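Local structure of inositol-3-phosphate synthase (Caenorhabditis elegans, 1VKO) at residues A[123-128]-A[137-142]; A[203-208]-A[364-369]. The protein belongs to the myo-inositol-1-phosphate synthase family and binds NAD through a Rossmann-type nucleotide-binding domain in a four-chain assembly. All blocks are in the same frame, centred on the assembly; numbering follows the deposited sequence.

Interaction 1. Residues A[123-128]-A[137-142]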
loop_
_atom_site.group_PDB
_atom_site.type_symbol
_atom_site.label_atom_id
_atom_site.label_comp_id
_atom_site.label_asym_id
_atom_site.label_seq_id
_atom_site.Cartn_x
_atom_site.Cartn_y
_atom_site.Cartn_z
ATOM N N THR A 123 24.538 -17.552 4.851
ATOM C CA THR A 123 23.966 -16.811 5.992
ATOM C C THR A 123 22.755 -17.401 6.739
ATOM O O THR A 123 22.421 -16.910 7.824
ATOM C CB THR A 123 23.727 -15.270 5.661
ATOM O OG1 THR A 123 22.495 -15.084 4.970
ATOM C CG2 THR A 123 24.734 -14.751 4.668
ATOM N N ALA A 124 22.094 -18.431 6.214
ATOM C CA ALA A 124 21.084 -19.118 7.040
ATOM C C ALA A 124 21.730 -19.787 8.255
ATOM O O ALA A 124 22.884 -20.247 8.193
ATOM C CB ALA A 124 20.285 -20.141 6.222
ATOM N N THR A 125 21.023 -19.786 9.382
ATOM C CA THR A 125 21.440 -20.645 10.488
ATOM C C THR A 125 20.393 -21.735 10.697
ATOM O O THR A 125 19.249 -21.637 10.218
ATOM C CB THR A 125 21.668 -19.888 11.783
ATOM O OG1 THR A 125 20.468 -19.199 12.122
ATOM C CG2 THR A 125 22.782 -18.793 11.645
ATOM N N VAL A 126 20.819 -22.782 11.397
ATOM C CA VAL A 126 20.061 -24.015 11.517
ATOM C C VAL A 126 19.911 -24.347 13.002
ATOM O O VAL A 126 20.810 -24.095 13.792
ATOM C CB VAL A 126 20.785 -25.156 10.744
ATOM C CG1 VAL A 126 19.920 -26.370 10.615
ATOM C CG2 VAL A 126 21.207 -24.665 9.352
ATOM N N HIS A 127 18.772 -24.903 13.372
ATOM C CA HIS A 127 18.476 -25.203 14.752
ATOM C C HIS A 127 18.810 -26.679 15.025
ATOM O O HIS A 127 18.129 -27.568 14.507
ATOM C CB HIS A 127 17.002 -24.913 14.998
ATOM C CG HIS A 127 16.615 -24.860 16.437
ATOM N ND1 HIS A 127 15.329 -25.121 16.865
ATOM C CD2 HIS A 127 17.335 -24.592 17.551
ATOM C CE1 HIS A 127 15.273 -25.009 18.181
ATOM N NE2 HIS A 127 16.477 -24.689 18.620
ATOM N N LEU A 128 19.874 -26.923 15.815
ATOM C CA LEU A 128 20.243 -28.273 16.296
ATOM C C LEU A 128 19.572 -28.672 17.615
ATOM O O LEU A 128 19.544 -29.867 17.957
ATOM C CB LEU A 128 21.743 -28.402 16.491
ATOM C CG LEU A 128 22.796 -28.077 15.432
ATOM C CD1 LEU A 128 22.265 -28.235 14.001
ATOM C CD2 LEU A 128 23.247 -26.673 15.672
ATOM N N GLN A 137 19.009 -21.859 22.998
ATOM C CA GLN A 137 18.788 -22.465 21.678
ATOM C C GLN A 137 20.090 -22.403 20.845
ATOM O O GLN A 137 20.770 -21.374 20.787
ATOM C CB GLN A 137 17.650 -21.750 20.953
ATOM C CG GLN A 137 16.266 -21.828 21.623
ATOM C CD GLN A 137 15.616 -23.182 21.474
ATOM O OE1 GLN A 137 16.293 -24.210 21.506
ATOM N NE2 GLN A 137 14.294 -23.197 21.318
ATOM N N ILE A 138 20.445 -23.534 20.241
ATOM C CA ILE A 138 21.678 -23.672 19.472
ATOM C C ILE A 138 21.395 -23.521 17.987
ATOM O O ILE A 138 20.750 -24.371 17.374
ATOM C CB ILE A 138 22.384 -25.052 19.750
ATOM C CG1 ILE A 138 22.816 -25.170 21.220
ATOM C CG2 ILE A 138 23.571 -25.244 18.825
ATOM C CD1 ILE A 138 23.904 -24.152 21.673
ATOM N N PHE A 139 21.916 -22.438 17.420
ATOM C CA PHE A 139 21.770 -22.172 16.009
ATOM C C PHE A 139 23.149 -22.083 15.369
ATOM O O PHE A 139 23.994 -21.307 15.803
ATOM C CB PHE A 139 21.003 -20.864 15.823
ATOM C CG PHE A 139 19.503 -21.012 15.974
ATOM C CD1 PHE A 139 18.695 -21.303 14.863
ATOM C CD2 PHE A 139 18.891 -20.836 17.214
ATOM C CE1 PHE A 139 17.311 -21.433 14.992
ATOM C CE2 PHE A 139 17.497 -20.966 17.350
ATOM C CZ PHE A 139 16.722 -21.277 16.240
ATOM N N VAL A 140 23.402 -22.901 14.358
ATOM C CA VAL A 140 24.691 -22.826 13.694
ATOM C C VAL A 140 24.522 -22.405 12.247
ATOM O O VAL A 140 23.460 -22.655 11.639
ATOM C CB VAL A 140 25.475 -24.153 13.741
ATOM C CG1 VAL A 140 25.822 -24.522 15.192
ATOM C CG2 VAL A 140 24.724 -25.259 12.981
ATOM N N PRO A 141 25.547 -21.745 11.712
ATOM C CA PRO A 141 25.570 -21.421 10.303
ATOM C C PRO A 141 25.391 -22.706 9.490
ATOM O O PRO A 141 25.994 -23.746 9.799
ATOM C CB PRO A 141 26.974 -20.822 10.096
ATOM C CG PRO A 141 27.345 -20.272 11.459
ATOM C CD PRO A 141 26.753 -21.258 12.422
ATOM N N PHE A 142 24.552 -22.633 8.470
ATOM C CA PHE A 142 24.457 -23.676 7.502
ATOM C C PHE A 142 25.837 -24.196 7.050
ATOM O O PHE A 142 26.022 -25.412 6.870
ATOM C CB PHE A 142 23.688 -23.141 6.304
ATOM C CG PHE A 142 23.287 -24.196 5.335
ATOM C CD1 PHE A 142 22.095 -24.886 5.509
ATOM C CD2 PHE A 142 24.106 -24.508 4.245
ATOM C CE1 PHE A 142 21.731 -25.888 4.615
ATOM C CE2 PHE A 142 23.750 -25.494 3.343
ATOM C CZ PHE A 142 22.560 -26.193 3.532
#

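Interaction 2. Residues A[203-208]-A[364-369]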
loop_
_atom_site.group_PDB
_atom_site.type_symbol
_atom_site.label_atom_id
_atom_site.label_comp_id
_atom_site.label_asym_id
_atom_site.label_seq_id
_atom_site.Cartn_x
_atom_site.Cartn_y
_atom_site.Cartn_z
ATOM N N ILE A 203 14.320 -15.740 -28.535
ATOM C CA ILE A 203 14.141 -14.657 -27.514
ATOM C C ILE A 203 13.385 -13.453 -28.066
ATOM O O ILE A 203 12.980 -13.491 -29.239
ATOM C CB ILE A 203 15.494 -14.194 -26.907
ATOM C CG1 ILE A 203 16.303 -13.394 -27.910
ATOM C CG2 ILE A 203 16.329 -15.377 -26.419
ATOM C CD1 ILE A 203 17.783 -13.345 -27.575
ATOM N N ALA A 204 13.176 -12.398 -27.247
ATOM C CA ALA A 204 12.504 -11.159 -27.708
ATOM C C ALA A 204 13.248 -10.520 -28.882
ATOM O O ALA A 204 14.422 -10.148 -28.770
ATOM C CB ALA A 204 12.381 -10.161 -26.586
ATOM N N SER A 205 12.556 -10.380 -30.009
ATOM C CA SER A 205 13.163 -9.770 -31.206
ATOM C C SER A 205 13.885 -8.420 -30.927
ATOM O O SER A 205 14.710 -7.956 -31.738
ATOM C CB SER A 205 12.140 -9.687 -32.368
ATOM O OG SER A 205 11.299 -8.558 -32.271
ATOM N N ASN A 206 13.618 -7.829 -29.762
ATOM C CA ASN A 206 14.250 -6.558 -29.397
ATOM C C ASN A 206 15.754 -6.643 -28.975
ATOM O O ASN A 206 16.405 -5.621 -28.689
ATOM C CB ASN A 206 13.337 -5.657 -28.480
ATOM C CG ASN A 206 13.058 -6.261 -27.092
ATOM O OD1 ASN A 206 13.987 -6.727 -26.406
ATOM N ND2 ASN A 206 11.770 -6.219 -26.655
ATOM N N GLN A 207 16.292 -7.864 -29.022
ATOM C CA GLN A 207 17.664 -8.150 -28.605
ATOM C C GLN A 207 18.683 -8.176 -29.751
ATOM O O GLN A 207 19.845 -8.475 -29.506
ATOM C CB GLN A 207 17.739 -9.494 -27.834
ATOM C CG GLN A 207 16.797 -9.593 -26.616
ATOM C CD GLN A 207 17.254 -8.717 -25.464
ATOM O OE1 GLN A 207 18.454 -8.715 -25.097
ATOM N NE2 GLN A 207 16.313 -7.964 -24.892
ATOM N N GLY A 208 18.244 -7.852 -30.974
ATOM C CA GLY A 208 19.060 -7.961 -32.200
ATOM C C GLY A 208 20.275 -7.056 -32.196
ATOM O O GLY A 208 21.396 -7.522 -32.393
ATOM N N LEU A 364 11.009 -9.507 -21.564
ATOM C CA LEU A 364 9.666 -9.971 -21.209
ATOM C C LEU A 364 8.557 -9.014 -21.678
ATOM O O LEU A 364 7.393 -9.212 -21.300
ATOM C CB LEU A 364 9.575 -10.241 -19.693
ATOM C CG LEU A 364 10.724 -11.086 -19.111
ATOM C CD1 LEU A 364 10.921 -10.802 -17.613
ATOM C CD2 LEU A 364 10.519 -12.590 -19.390
ATOM N N SER A 365 8.923 -7.995 -22.485
ATOM C CA SER A 365 7.960 -7.131 -23.228
ATOM C C SER A 365 7.221 -8.002 -24.215
ATOM O O SER A 365 6.054 -7.742 -24.519
ATOM C CB SER A 365 8.647 -6.047 -24.090
ATOM O OG SER A 365 9.248 -5.006 -23.348
ATOM N N GLU A 366 7.925 -9.013 -24.749
ATOM C CA GLU A 366 7.377 -9.843 -25.843
ATOM C C GLU A 366 6.643 -11.099 -25.349
ATOM O O GLU A 366 6.991 -11.660 -24.296
ATOM C CB GLU A 366 8.418 -10.103 -26.942
ATOM C CG GLU A 366 8.784 -8.829 -27.689
ATOM C CD GLU A 366 9.560 -9.059 -28.982
ATOM O OE1 GLU A 366 9.609 -10.202 -29.495
ATOM O OE2 GLU A 366 10.141 -8.074 -29.485
ATOM N N ALA A 367 5.599 -11.494 -26.093
ATOM C CA ALA A 367 4.551 -12.379 -25.555
ATOM C C ALA A 367 5.013 -13.809 -25.209
ATOM O O ALA A 367 4.769 -14.273 -24.092
ATOM C CB ALA A 367 3.269 -12.370 -26.448
ATOM N N ARG A 368 5.684 -14.477 -26.148
ATOM C CA ARG A 368 6.209 -15.857 -25.966
ATOM C C ARG A 368 7.217 -16.020 -24.811
ATOM O O ARG A 368 7.325 -17.104 -24.210
ATOM C CB ARG A 368 6.810 -16.387 -27.283
ATOM N N GLN A 369 7.937 -14.931 -24.515
ATOM C CA GLN A 369 8.896 -14.855 -23.392
ATOM C C GLN A 369 8.159 -14.623 -22.065
ATOM O O GLN A 369 8.427 -15.321 -21.068
ATOM C CB GLN A 369 9.938 -13.746 -23.637
ATOM C CG GLN A 369 11.115 -14.132 -24.581
ATOM C CD GLN A 369 10.771 -14.028 -26.051
ATOM O OE1 GLN A 369 10.295 -12.978 -26.519
ATOM N NE2 GLN A 369 11.018 -15.106 -26.796
#

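Interaction 1. Residues A[123-128]-A[137-142]
The imidazole of His127 and the phenyl ring of Phe139 lie almost parallel in an offset stack, their planes 9° apart and their centroids separated by 4.4 Å. Phe139 CZ sits over one face of the imidazole, displaced toward its rim, and His127 CD2 in turn lies over one face of the phenyl ring, likewise offset toward the rim. At the imidazole edge, in the ring plane, are Gln137 OE1 and the carbonyl oxygen of Ile138. His127 NE2 donates to Gln137 OE1 (2.9 Å), a bond that lies in the plane of the imidazole but meets the carboxamide from above its own plane; together with the stack, this helps to set the rotation of the imidazole. Gln137 NE2 hydrogen-bonds to Gln522 OE1. Beyond the stack, Thr125 OG1 approaches Phe139 CD1 but hydrogen-bonds to Ser387 O of the second subunit.

The other face carries Val126 and Val140. The end of the Leu128 side chain reaches Val140, with CD2 tight against both methyls, 3.4 Å from CG2. Val126 and Val140 form a hydrogen-bonded pair, N to O in both directions (2.7 Å from Val126 N to Val140 O), and Phe142 N closes the pairing on Ala124 O at 2.9 Å. Helix 498-513 covers Val126 and Phe142. The whole is a two-stranded antiparallel beta hairpin, with the His127-Phe139 stack on one face and the two valines on the other.

Interaction 2. Residues A[203-208]-A[364-369]
Glu366 reaches Ser205 through a side chain extended beyond CG (chi2 -167°), while Ser205 OG stands between its own backbone N and carbonyl carbon (chi1 83°), facing the carboxylate. This contact joins a loop with a short 3-10 turn, 203-208, to the N-cap of helix 367-378, a position held by Glu366. The two carboxylate oxygens divide the work: OE1 accepts from Ser205 N at 3.0 Å, approached from above the carboxylate plane, and OE2 takes Ser205 OG at 3.1 Å on its syn lone pair. One serine therefore engages both oxygens, which limits rotation of the carboxylate.

The side chains of Asn206 and Glu366 run alongside each other in opposite senses, with the amide and carboxylate planes 81° apart; Asn206 ND2 hydrogen-bonds to Lys362 O, as does Ser365 OG. Gln207 N bonds to Ala204 O, closing the short 3-10 turn, and Gln207 NE2 bonds to Asn206 OD1.

In the first turn of the helix, Gln369 bends at chi2 (82°) and brings its carboxamide against the backbone between Ile203 and Ala204. Ala204 N is hydrogen-bonded to Asn363 OD1, and Ile203 has its side chain about 4 Å from the bound NAD at the nearest atoms. Ala204 CB touches both longer side chains, 3.5 Å from Gln369 OE1 and 3.9 Å from Glu366 CD.

From the N terminus, the chain first meets interaction 1, where strand 125-131 turns back on strand 136-141 and closes a loop of only eight residues between the segments. Interaction 2 opens later, and 155 residues separate its segments, including strands 242-247, 295-298 and 320-321 of the parallel sheet. The two are in series, neither nesting nor crossing. The centres of interaction 1 and interaction 2 are about 43 Å apart, on opposite sides of the chain's centre, and the two do not touch. Interaction 1 places a hairpin against helix 498-513 and the second subunit, whereas interaction 2 ties the loop before helix 220-238, beside the NAD, to the start of helix 367-378.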